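Long-range contacts in dihydropyrimidinase (Brevibacillus agri, PDB 3SFW), which catalyses the reversible, zinc-dependent hydrolytic opening of the dihydropyrimidine ring, converting 5,6-dihydrouracil to 3-ureidopropionate: residues 208-214 against 286-292; 178-184 against 234-239; 79-83 against 437-443. All coordinates share one frame. Residues are numbered along the deposited sequence.

Contact 1 of 3, residues 208-214 against 286-292; sequences HAYTRPP and VWSPPLR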
loop_
_atom_site.group_PDB
_atom_site.type_symbol
_atom_site.label_atom_id
_atom_site.label_comp_id
_atom_site.label_asym_id
_atom_site.label_seq_id
_atom_site.Cartn_x
_atom_site.Cartn_y
_atom_site.Cartn_z
ATOM N N HIS A 208 -8.804 -27.442 12.276
ATOM C CA HIS A 208 -9.300 -27.094 10.925
ATOM C C HIS A 208 -8.983 -25.631 10.601
ATOM O O HIS A 208 -8.629 -25.287 9.455
ATOM C CB HIS A 208 -10.813 -27.383 10.766
ATOM C CG HIS A 208 -11.344 -26.917 9.458
ATOM N ND1 HIS A 208 -11.155 -27.622 8.288
ATOM C CD2 HIS A 208 -11.962 -25.763 9.113
ATOM C CE1 HIS A 208 -11.673 -26.935 7.280
ATOM N NE2 HIS A 208 -12.201 -25.823 7.762
ATOM N N ALA A 209 -9.059 -24.756 11.607
ATOM C CA ALA A 209 -8.719 -23.372 11.355
ATOM C C ALA A 209 -7.213 -23.170 11.340
ATOM O O ALA A 209 -6.683 -22.452 10.501
ATOM C CB ALA A 209 -9.384 -22.461 12.366
ATOM N N TYR A 210 -6.524 -23.728 12.345
ATOM C CA TYR A 210 -5.110 -23.476 12.478
ATOM C C TYR A 210 -4.298 -23.919 11.286
ATOM O O TYR A 210 -3.212 -23.391 11.055
ATOM C CB TYR A 210 -4.560 -24.124 13.735
ATOM C CG TYR A 210 -5.127 -23.561 15.020
ATOM C CD1 TYR A 210 -5.036 -24.297 16.213
ATOM C CD2 TYR A 210 -5.695 -22.292 15.068
ATOM C CE1 TYR A 210 -5.516 -23.770 17.430
ATOM C CE2 TYR A 210 -6.209 -21.769 16.275
ATOM C CZ TYR A 210 -6.061 -22.504 17.462
ATOM O OH TYR A 210 -6.589 -22.011 18.657
ATOM N N THR A 211 -4.805 -24.899 10.531
ATOM C CA THR A 211 -4.072 -25.449 9.407
ATOM C C THR A 211 -4.428 -24.718 8.078
ATOM O O THR A 211 -3.930 -25.089 7.002
ATOM C CB THR A 211 -4.391 -26.960 9.204
ATOM O OG1 THR A 211 -5.814 -27.166 9.139
ATOM C CG2 THR A 211 -3.826 -27.820 10.387
ATOM N N ARG A 212 -5.323 -23.736 8.172
ATOM C CA ARG A 212 -5.619 -22.860 7.001
ATOM C C ARG A 212 -5.470 -21.375 7.323
ATOM O O ARG A 212 -6.467 -20.638 7.304
ATOM C CB ARG A 212 -7.048 -23.114 6.501
ATOM C CG ARG A 212 -7.462 -24.579 6.587
ATOM C CD ARG A 212 -8.945 -24.752 6.225
ATOM N NE ARG A 212 -9.185 -24.728 4.777
ATOM C CZ ARG A 212 -9.195 -25.816 3.989
ATOM N NH1 ARG A 212 -8.986 -27.045 4.507
ATOM N NH2 ARG A 212 -9.507 -25.706 2.689
ATOM N N PRO A 213 -4.232 -20.902 7.594
ATOM C CA PRO A 213 -4.111 -19.526 8.096
ATOM C C PRO A 213 -4.517 -18.486 7.065
ATOM O O PRO A 213 -4.516 -18.773 5.850
ATOM C CB PRO A 213 -2.616 -19.376 8.401
ATOM C CG PRO A 213 -2.023 -20.745 8.310
ATOM C CD PRO A 213 -2.913 -21.535 7.403
ATOM N N PRO A 214 -4.871 -17.285 7.524
ATOM C CA PRO A 214 -5.392 -16.284 6.565
ATOM C C PRO A 214 -4.401 -15.919 5.479
ATOM O O PRO A 214 -4.794 -15.527 4.385
ATOM C CB PRO A 214 -5.720 -15.060 7.449
ATOM C CG PRO A 214 -5.184 -15.389 8.810
ATOM C CD PRO A 214 -4.997 -16.856 8.928
ATOM N N VAL A 286 -17.137 -26.178 11.163
ATOM C CA VAL A 286 -16.039 -26.525 10.242
ATOM C C VAL A 286 -16.525 -26.354 8.774
ATOM O O VAL A 286 -17.492 -26.955 8.372
ATOM C CB VAL A 286 -15.579 -28.002 10.475
ATOM C CG1 VAL A 286 -14.730 -28.518 9.267
ATOM C CG2 VAL A 286 -14.771 -28.061 11.779
ATOM N N TRP A 287 -15.942 -25.365 8.114
ATOM C CA TRP A 287 -16.179 -25.035 6.682
ATOM C C TRP A 287 -14.964 -24.229 6.286
ATOM O O TRP A 287 -14.144 -23.875 7.154
ATOM C CB TRP A 287 -17.457 -24.193 6.484
ATOM C CG TRP A 287 -17.618 -23.050 7.467
ATOM C CD1 TRP A 287 -16.866 -21.919 7.535
ATOM C CD2 TRP A 287 -18.676 -22.908 8.439
ATOM N NE1 TRP A 287 -17.387 -21.065 8.525
ATOM C CE2 TRP A 287 -18.490 -21.666 9.086
ATOM C CE3 TRP A 287 -19.737 -23.754 8.860
ATOM C CZ2 TRP A 287 -19.330 -21.234 10.141
ATOM C CZ3 TRP A 287 -20.612 -23.299 9.836
ATOM C CH2 TRP A 287 -20.431 -22.030 10.438
ATOM N N SER A 288 -14.772 -24.006 4.978
ATOM C CA SER A 288 -13.490 -23.438 4.517
ATOM C C SER A 288 -13.798 -22.298 3.568
ATOM O O SER A 288 -14.769 -22.386 2.858
ATOM C CB SER A 288 -12.683 -24.490 3.756
ATOM O OG SER A 288 -12.371 -25.585 4.626
ATOM N N PRO A 289 -13.020 -21.212 3.602
ATOM C CA PRO A 289 -11.986 -20.884 4.586
ATOM C C PRO A 289 -12.538 -20.898 5.970
ATOM O O PRO A 289 -13.739 -20.777 6.178
ATOM C CB PRO A 289 -11.563 -19.454 4.214
ATOM C CG PRO A 289 -12.728 -18.908 3.426
ATOM C CD PRO A 289 -13.258 -20.086 2.667
ATOM N N PRO A 290 -11.653 -21.126 6.958
ATOM C CA PRO A 290 -12.185 -21.287 8.315
ATOM C C PRO A 290 -12.658 -19.953 8.889
ATOM O O PRO A 290 -12.226 -18.882 8.455
ATOM C CB PRO A 290 -10.958 -21.794 9.096
ATOM C CG PRO A 290 -9.756 -21.177 8.359
ATOM C CD PRO A 290 -10.190 -21.145 6.873
ATOM N N LEU A 291 -13.414 -20.019 9.969
ATOM C CA LEU A 291 -13.720 -18.823 10.764
ATOM C C LEU A 291 -12.417 -18.177 11.241
ATOM O O LEU A 291 -11.407 -18.877 11.413
ATOM C CB LEU A 291 -14.603 -19.240 11.957
ATOM C CG LEU A 291 -16.013 -19.662 11.561
ATOM C CD1 LEU A 291 -16.835 -20.014 12.824
ATOM C CD2 LEU A 291 -16.710 -18.515 10.796
ATOM N N ARG A 292 -12.444 -16.849 11.397
ATOM C CA ARG A 292 -11.254 -16.006 11.567
ATOM C C ARG A 292 -11.314 -15.296 12.920
ATOM O O ARG A 292 -12.381 -15.202 13.564
ATOM C CB ARG A 292 -11.207 -14.923 10.469
ATOM C CG ARG A 292 -11.234 -15.497 9.039
ATOM C CD ARG A 292 -10.032 -16.510 8.866
ATOM N NE ARG A 292 -9.760 -16.804 7.436
ATOM C CZ ARG A 292 -8.833 -17.670 7.024
ATOM N NH1 ARG A 292 -8.039 -18.301 7.919
ATOM N NH2 ARG A 292 -8.623 -17.855 5.722
HETATM O O HOH W 1 -7.199 -19.963 4.491
#
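His208, in the last turn of helix 206-210, points its CA-to-CB bond toward loop 286-292, with its chi1 in the t well. This conformation brings NE2 within 2.8 Å of the Trp287 carbonyl O, to which it donates a hydrogen bond near the plane of the ring. One face of the imidazole is covered by Val286, also t, whose CG1 sits 3.7 Å from the centroid of the His208 ring and only 7° off its normal, a close CH-pi contact. Next along the helix, Ala209 CB meets Pro290 CB at 3.7 Å, and the same proline ring packs its CD against Arg212 CB, also at 3.7 Å.

The two arginines behave differently. Arg212 bends at chi3 (79°) and lays a face of its guanidinium over Ser288 OG, with CZ 3.2 Å from that oxygen, but its NH2 makes a salt bridge to Glu185, while Ser288 OG bonds to Asn337. Arg292 starts m, m and then extends, so that its NH1 donates to Arg212 O over 2.9 Å. Its NH2 forms a salt bridge to Glu217 and donates to water 1, which lies within hydrogen-bonding distance of Arg212 O (3.0 Å); NE bonds to Ser241. The peptide bond before Pro289 is cis, and the side chain of Ser288 is about 6 Å from a zinc ion.

The chemistry implies a loop tied down by two side-chain-to-carbonyl hydrogen bonds, one donated from each segment, with apolar contacts between them, while the arginines' salt bridges lead outside the two segments.

Contact 2 of 3, residues 178-184 against 234-239; sequences ALVQVHA and QLYVVH. With ZN (zinc ion), chain D.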
loop_
_atom_site.group_PDB
_atom_site.type_symbol
_atom_site.label_atom_id
_atom_site.label_comp_id
_atom_site.label_asym_id
_atom_site.label_seq_id
_atom_site.Cartn_x
_atom_site.Cartn_y
_atom_site.Cartn_z
ATOM N N ALA A 178 -17.310 -15.119 -19.955
ATOM C CA ALA A 178 -17.650 -15.741 -18.680
ATOM C C ALA A 178 -16.928 -15.043 -17.550
ATOM O O ALA A 178 -15.802 -14.564 -17.721
ATOM C CB ALA A 178 -17.280 -17.259 -18.678
ATOM N N LEU A 179 -17.520 -15.153 -16.364
ATOM C CA LEU A 179 -16.878 -14.681 -15.114
ATOM C C LEU A 179 -16.218 -15.919 -14.466
ATOM O O LEU A 179 -16.823 -17.003 -14.465
ATOM C CB LEU A 179 -17.999 -14.179 -14.177
ATOM C CG LEU A 179 -17.559 -13.677 -12.785
ATOM C CD1 LEU A 179 -16.631 -12.500 -12.922
ATOM C CD2 LEU A 179 -18.827 -13.303 -12.054
ATOM N N VAL A 180 -14.966 -15.781 -14.025
ATOM C CA VAL A 180 -14.261 -16.891 -13.346
ATOM C C VAL A 180 -14.367 -16.623 -11.838
ATOM O O VAL A 180 -13.969 -15.569 -11.372
ATOM C CB VAL A 180 -12.791 -16.993 -13.775
ATOM C CG1 VAL A 180 -12.082 -18.105 -12.959
ATOM C CG2 VAL A 180 -12.715 -17.379 -15.275
ATOM N N GLN A 181 -14.875 -17.627 -11.116
ATOM C CA GLN A 181 -14.949 -17.630 -9.665
ATOM C C GLN A 181 -13.769 -18.423 -9.130
ATOM O O GLN A 181 -13.455 -19.475 -9.683
ATOM C CB GLN A 181 -16.193 -18.341 -9.249
ATOM C CG GLN A 181 -17.469 -17.572 -9.586
ATOM C CD GLN A 181 -18.658 -18.481 -9.504
ATOM O OE1 GLN A 181 -19.528 -18.344 -8.606
ATOM N NE2 GLN A 181 -18.703 -19.411 -10.376
ATOM N N VAL A 182 -13.159 -17.967 -8.034
ATOM C CA VAL A 182 -12.198 -18.829 -7.355
ATOM C C VAL A 182 -12.558 -19.077 -5.904
ATOM O O VAL A 182 -12.859 -18.145 -5.191
ATOM C CB VAL A 182 -10.775 -18.229 -7.439
ATOM C CG1 VAL A 182 -9.894 -18.806 -6.430
ATOM C CG2 VAL A 182 -10.211 -18.400 -8.858
ATOM N N HIS A 183 -12.293 -20.306 -5.441
ATOM C CA HIS A 183 -12.094 -20.609 -4.017
ATOM C C HIS A 183 -10.595 -20.413 -3.761
ATOM O O HIS A 183 -9.778 -21.235 -4.209
ATOM C CB HIS A 183 -12.487 -22.094 -3.695
ATOM C CG HIS A 183 -12.179 -22.496 -2.276
ATOM N ND1 HIS A 183 -13.152 -22.867 -1.363
ATOM C CD2 HIS A 183 -10.994 -22.531 -1.607
ATOM C CE1 HIS A 183 -12.568 -23.151 -0.206
ATOM N NE2 HIS A 183 -11.266 -22.936 -0.321
ATOM N N ALA A 184 -10.236 -19.322 -3.068
ATOM C CA ALA A 184 -8.817 -18.907 -3.021
ATOM C C ALA A 184 -8.214 -19.243 -1.651
ATOM O O ALA A 184 -8.122 -18.375 -0.769
ATOM C CB ALA A 184 -8.674 -17.371 -3.318
ATOM N N GLN A 234 -12.038 -11.329 -16.026
ATOM C CA GLN A 234 -12.832 -10.821 -14.888
ATOM C C GLN A 234 -12.956 -11.920 -13.834
ATOM O O GLN A 234 -13.144 -13.084 -14.177
ATOM C CB GLN A 234 -14.223 -10.343 -15.331
ATOM C CG GLN A 234 -14.964 -11.323 -16.318
ATOM C CD GLN A 234 -14.734 -10.924 -17.802
ATOM O OE1 GLN A 234 -14.309 -9.808 -18.108
ATOM N NE2 GLN A 234 -14.968 -11.865 -18.716
ATOM N N LEU A 235 -12.790 -11.550 -12.554
ATOM C CA LEU A 235 -12.599 -12.526 -11.486
ATOM C C LEU A 235 -13.603 -12.236 -10.400
ATOM O O LEU A 235 -13.855 -11.069 -10.083
ATOM C CB LEU A 235 -11.180 -12.375 -10.870
ATOM C CG LEU A 235 -10.876 -13.352 -9.702
ATOM C CD1 LEU A 235 -10.646 -14.794 -10.310
ATOM C CD2 LEU A 235 -9.580 -12.905 -9.016
ATOM N N TYR A 236 -14.166 -13.293 -9.824
ATOM C CA TYR A 236 -15.055 -13.171 -8.673
ATOM C C TYR A 236 -14.536 -14.086 -7.565
ATOM O O TYR A 236 -14.456 -15.267 -7.724
ATOM C CB TYR A 236 -16.470 -13.554 -9.103
ATOM C CG TYR A 236 -17.527 -13.511 -8.017
ATOM C CD1 TYR A 236 -17.665 -14.572 -7.107
ATOM C CD2 TYR A 236 -18.519 -12.512 -8.036
ATOM C CE1 TYR A 236 -18.740 -14.607 -6.185
ATOM C CE2 TYR A 236 -19.566 -12.503 -7.112
ATOM C CZ TYR A 236 -19.667 -13.538 -6.187
ATOM O OH TYR A 236 -20.791 -13.627 -5.390
ATOM N N VAL A 237 -14.072 -13.492 -6.484
ATOM C CA VAL A 237 -13.498 -14.251 -5.391
ATOM C C VAL A 237 -14.621 -14.638 -4.436
ATOM O O VAL A 237 -15.229 -13.762 -3.796
ATOM C CB VAL A 237 -12.434 -13.423 -4.613
ATOM C CG1 VAL A 237 -11.739 -14.347 -3.540
ATOM C CG2 VAL A 237 -11.385 -12.809 -5.591
ATOM N N VAL A 238 -14.893 -15.944 -4.283
ATOM C CA VAL A 238 -16.038 -16.348 -3.439
ATOM C C VAL A 238 -15.556 -16.358 -1.971
ATOM O O VAL A 238 -14.352 -16.362 -1.712
ATOM C CB VAL A 238 -16.601 -17.774 -3.776
ATOM C CG1 VAL A 238 -16.983 -17.877 -5.278
ATOM C CG2 VAL A 238 -15.561 -18.870 -3.444
ATOM N N HIS A 239 -16.517 -16.280 -1.054
ATOM C CA HIS A 239 -16.247 -16.305 0.395
ATOM C C HIS A 239 -14.912 -15.668 0.787
ATOM O O HIS A 239 -14.067 -16.333 1.374
ATOM C CB HIS A 239 -16.407 -17.738 1.027
ATOM C CG HIS A 239 -15.672 -18.856 0.313
ATOM N ND1 HIS A 239 -14.334 -18.783 -0.039
ATOM C CD2 HIS A 239 -16.073 -20.125 0.019
ATOM C CE1 HIS A 239 -13.963 -19.944 -0.582
ATOM N NE2 HIS A 239 -15.000 -20.772 -0.536
HETATM ZN ZN ZN D . -15.350 -22.785 -1.321
HETATM O O HOH W 2 -13.064 -14.082 -16.810
HETATM O O HOH W 3 -11.828 -17.402 -1.626
HETATM O O HOH W 4 -15.703 -24.840 -1.603
HETATM O O HOH W 5 -15.438 -23.765 0.689
#
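Strands 180-182 and 234-237 run parallel, their short axes 4.7 Å apart and crossing at -32°. The ladder runs from Val180 N to Gln234 O (3.3 Å), Tyr236 N to Val180 O (2.8 Å), Val182 N to Tyr236 O (3.0 Å) and Val238 N to Val182 O (3.1 Å).

On one face Leu235 CD1 fits between the two valines, 4.5 Å from Val180 CG1 and 3.9 Å from Val182 CG2; helices 163-176 and 214-230 cover this side. On the other, Tyr236 fills the groove beside Leu179 and Gln181, with Leu179 CD2 3.8 Å from Tyr236 CB and Gln181 CG 3.9 Å from Tyr236 CD1.

Beyond the strands, the His239 ring turns its edge to the face of His183, and both grip one zinc, through His183 ND1 and His239 NE2 at 2.2 Å each; waters 4 and 5 and the carboxylated Lys150 also bind it. His183 NE2 is hydrogen-bonded to Glu185. Metal ligands at the C-terminal ends of parallel barrel strands typify the binuclear amidohydrolase TIM barrel.

Contact 3 of 3, residues 79-83 against 437-443; sequences KAAAF and VVRNKQF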
loop_
_atom_site.group_PDB
_atom_site.type_symbol
_atom_site.label_atom_id
_atom_site.label_comp_id
_atom_site.label_asym_id
_atom_site.label_seq_id
_atom_site.Cartn_x
_atom_site.Cartn_y
_atom_site.Cartn_z
ATOM N N LYS A 79 -36.660 -24.643 -0.612
ATOM C CA LYS A 79 -37.763 -24.253 0.266
ATOM C C LYS A 79 -37.201 -23.422 1.438
ATOM O O LYS A 79 -37.784 -22.399 1.840
ATOM C CB LYS A 79 -38.547 -25.483 0.778
ATOM C CG LYS A 79 -39.657 -25.149 1.709
ATOM C CD LYS A 79 -40.703 -26.314 1.733
ATOM C CE LYS A 79 -39.999 -27.639 2.077
ATOM N NZ LYS A 79 -39.617 -27.752 3.494
ATOM N N ALA A 80 -36.058 -23.851 1.977
ATOM C CA ALA A 80 -35.439 -23.148 3.091
ATOM C C ALA A 80 -34.973 -21.741 2.629
ATOM O O ALA A 80 -35.156 -20.757 3.318
ATOM C CB ALA A 80 -34.245 -23.966 3.603
ATOM N N ALA A 81 -34.426 -21.662 1.426
ATOM C CA ALA A 81 -34.032 -20.357 0.861
ATOM C C ALA A 81 -35.252 -19.446 0.817
ATOM O O ALA A 81 -35.180 -18.278 1.235
ATOM C CB ALA A 81 -33.466 -20.540 -0.570
ATOM N N ALA A 82 -36.370 -19.968 0.319
ATOM C CA ALA A 82 -37.582 -19.136 0.184
ATOM C C ALA A 82 -38.078 -18.675 1.566
ATOM O O ALA A 82 -38.422 -17.508 1.760
ATOM C CB ALA A 82 -38.709 -19.915 -0.555
ATOM N N PHE A 83 -38.090 -19.574 2.555
ATOM C CA PHE A 83 -38.505 -19.119 3.884
ATOM C C PHE A 83 -37.585 -17.991 4.373
ATOM O O PHE A 83 -37.963 -17.271 5.295
ATOM C CB PHE A 83 -38.515 -20.267 4.882
ATOM C CG PHE A 83 -39.824 -21.028 4.900
ATOM C CD1 PHE A 83 -39.909 -22.292 4.297
ATOM C CD2 PHE A 83 -40.955 -20.492 5.536
ATOM C CE1 PHE A 83 -41.098 -23.032 4.366
ATOM C CE2 PHE A 83 -42.185 -21.192 5.553
ATOM C CZ PHE A 83 -42.243 -22.479 5.004
ATOM N N VAL A 437 -44.804 -18.507 -2.787
ATOM C CA VAL A 437 -44.040 -19.713 -2.364
ATOM C C VAL A 437 -44.224 -19.859 -0.850
ATOM O O VAL A 437 -44.458 -20.967 -0.310
ATOM C CB VAL A 437 -42.504 -19.548 -2.682
ATOM C CG1 VAL A 437 -41.698 -20.843 -2.240
ATOM C CG2 VAL A 437 -42.338 -19.300 -4.230
ATOM N N VAL A 438 -44.062 -18.736 -0.151
ATOM C CA VAL A 438 -44.385 -18.641 1.267
ATOM C C VAL A 438 -45.442 -17.537 1.420
ATOM O O VAL A 438 -45.354 -16.467 0.795
ATOM C CB VAL A 438 -43.088 -18.254 2.070
ATOM C CG1 VAL A 438 -43.416 -17.990 3.557
ATOM C CG2 VAL A 438 -42.024 -19.350 1.924
ATOM N N ARG A 439 -46.478 -17.795 2.202
ATOM C CA ARG A 439 -47.450 -16.756 2.484
ATOM C C ARG A 439 -47.770 -16.803 3.956
ATOM O O ARG A 439 -48.106 -17.883 4.479
ATOM C CB ARG A 439 -48.705 -16.977 1.669
ATOM C CG ARG A 439 -49.673 -15.767 1.751
ATOM C CD ARG A 439 -50.790 -15.924 0.767
ATOM N NE ARG A 439 -51.608 -14.716 0.676
ATOM C CZ ARG A 439 -52.523 -14.542 -0.268
ATOM N NH1 ARG A 439 -52.712 -15.485 -1.174
ATOM N NH2 ARG A 439 -53.248 -13.452 -0.296
ATOM N N ASN A 440 -47.572 -15.674 4.641
ATOM C CA ASN A 440 -47.712 -15.635 6.103
ATOM C C ASN A 440 -46.992 -16.783 6.792
ATOM O O ASN A 440 -47.534 -17.438 7.710
ATOM C CB ASN A 440 -49.212 -15.579 6.465
ATOM C CG ASN A 440 -49.845 -14.318 5.969
ATOM O OD1 ASN A 440 -49.318 -13.247 6.220
ATOM N ND2 ASN A 440 -50.923 -14.425 5.192
ATOM N N LYS A 441 -45.741 -16.970 6.403
ATOM C CA LYS A 441 -44.840 -17.929 7.034
ATOM C C LYS A 441 -45.300 -19.399 6.889
ATOM O O LYS A 441 -44.815 -20.257 7.606
ATOM C CB LYS A 441 -44.529 -17.555 8.511
ATOM C CG LYS A 441 -43.780 -16.192 8.632
ATOM C CD LYS A 441 -43.782 -15.675 10.053
ATOM C CE LYS A 441 -42.681 -16.319 10.823
ATOM N NZ LYS A 441 -42.710 -15.710 12.189
ATOM N N GLN A 442 -46.118 -19.676 5.879
ATOM C CA GLN A 442 -46.516 -21.061 5.567
ATOM C C GLN A 442 -46.127 -21.375 4.128
ATOM O O GLN A 442 -46.148 -20.488 3.257
ATOM C CB GLN A 442 -48.033 -21.188 5.751
ATOM C CG GLN A 442 -48.431 -21.014 7.243
ATOM C CD GLN A 442 -49.914 -20.772 7.424
ATOM O OE1 GLN A 442 -50.488 -19.900 6.765
ATOM N NE2 GLN A 442 -50.542 -21.513 8.349
ATOM N N PHE A 443 -45.716 -22.605 3.877
ATOM C CA PHE A 443 -45.282 -22.947 2.517
ATOM C C PHE A 443 -46.496 -23.266 1.644
ATOM O O PHE A 443 -47.201 -24.284 1.874
ATOM C CB PHE A 443 -44.353 -24.161 2.541
ATOM C CG PHE A 443 -43.985 -24.673 1.170
ATOM C CD1 PHE A 443 -43.306 -23.832 0.257
ATOM C CD2 PHE A 443 -44.144 -26.005 0.855
ATOM C CE1 PHE A 443 -42.884 -24.343 -0.992
ATOM C CE2 PHE A 443 -43.737 -26.517 -0.381
ATOM C CZ PHE A 443 -43.129 -25.665 -1.320
#
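The most unusual feature is a lysine lying flat on a phenylalanine: Lys79 CD sits over the face of the Phe443 ring, 3.5 Å from its centroid and 10° off the normal. The chain leaves CA extended (t, t) and then folds at chi3 and chi4, both p. The methylene does the work here, because NZ is 5.9 Å from that Phe443 centroid, where a cation-pi attraction is weak at most.

One turn further along helix 74-83, Phe83 fills the space in front of the hairpin formed by strands 435-439 and 442-443. Val438 CG2 lies over one face of its ring, 4.0 Å from the Phe83 centroid, and His410 stacks on the same aromatic. The rim of the ring reaches Phe443 of the second arm, with Phe83 CZ 3.7 Å from Phe443 CB, and the turn, with Phe83 CE2 3.5 Å from Lys441 O. Ala82 sets CB 3.6 Å from Val437 CG1 and 4.2 Å from Val438 CG2.

The hairpin owes its shape to a type I' turn from Arg439 to Gln442, closed by Arg439 N to Gln442 O (2.9 Å) and Gln442 N to Arg439 O (3.0 Å). Val437 and Val438 form a classic beta bulge opposite Val430, and both point their CA-to-CB bonds at the helix. The charged end of Lys441 leads away to a salt bridge with Asp426.

The chemistry implies that helix and hairpin are held by CH-pi and van der Waals contacts, in a partly exposed interface, rather than by directed polar bonds.

Contacts 1 and 2 are neighbours, their centres 19 Å apart. They touch where Pro289 CD comes 3.2 Å from His239 ND1, so the loop of contact 1 packs on a zinc ligand of contact 2. Their segments alternate along the chain, 178-184, 208-214, 234-239, 286-292, and helix 214-230 leads from the first half of contact 1 back to the parallel sheet of contact 2. Contact 3 encloses both in sequence, tying helix 74-83 to a hairpin near the C-terminus. Its centre lies about 33 Å from that of contact 1 and 30 Å from that of contact 2. Contact 2 supplies two of the zinc ligands and contact 1 packs against them, while contact 3 joins chain regions far from both.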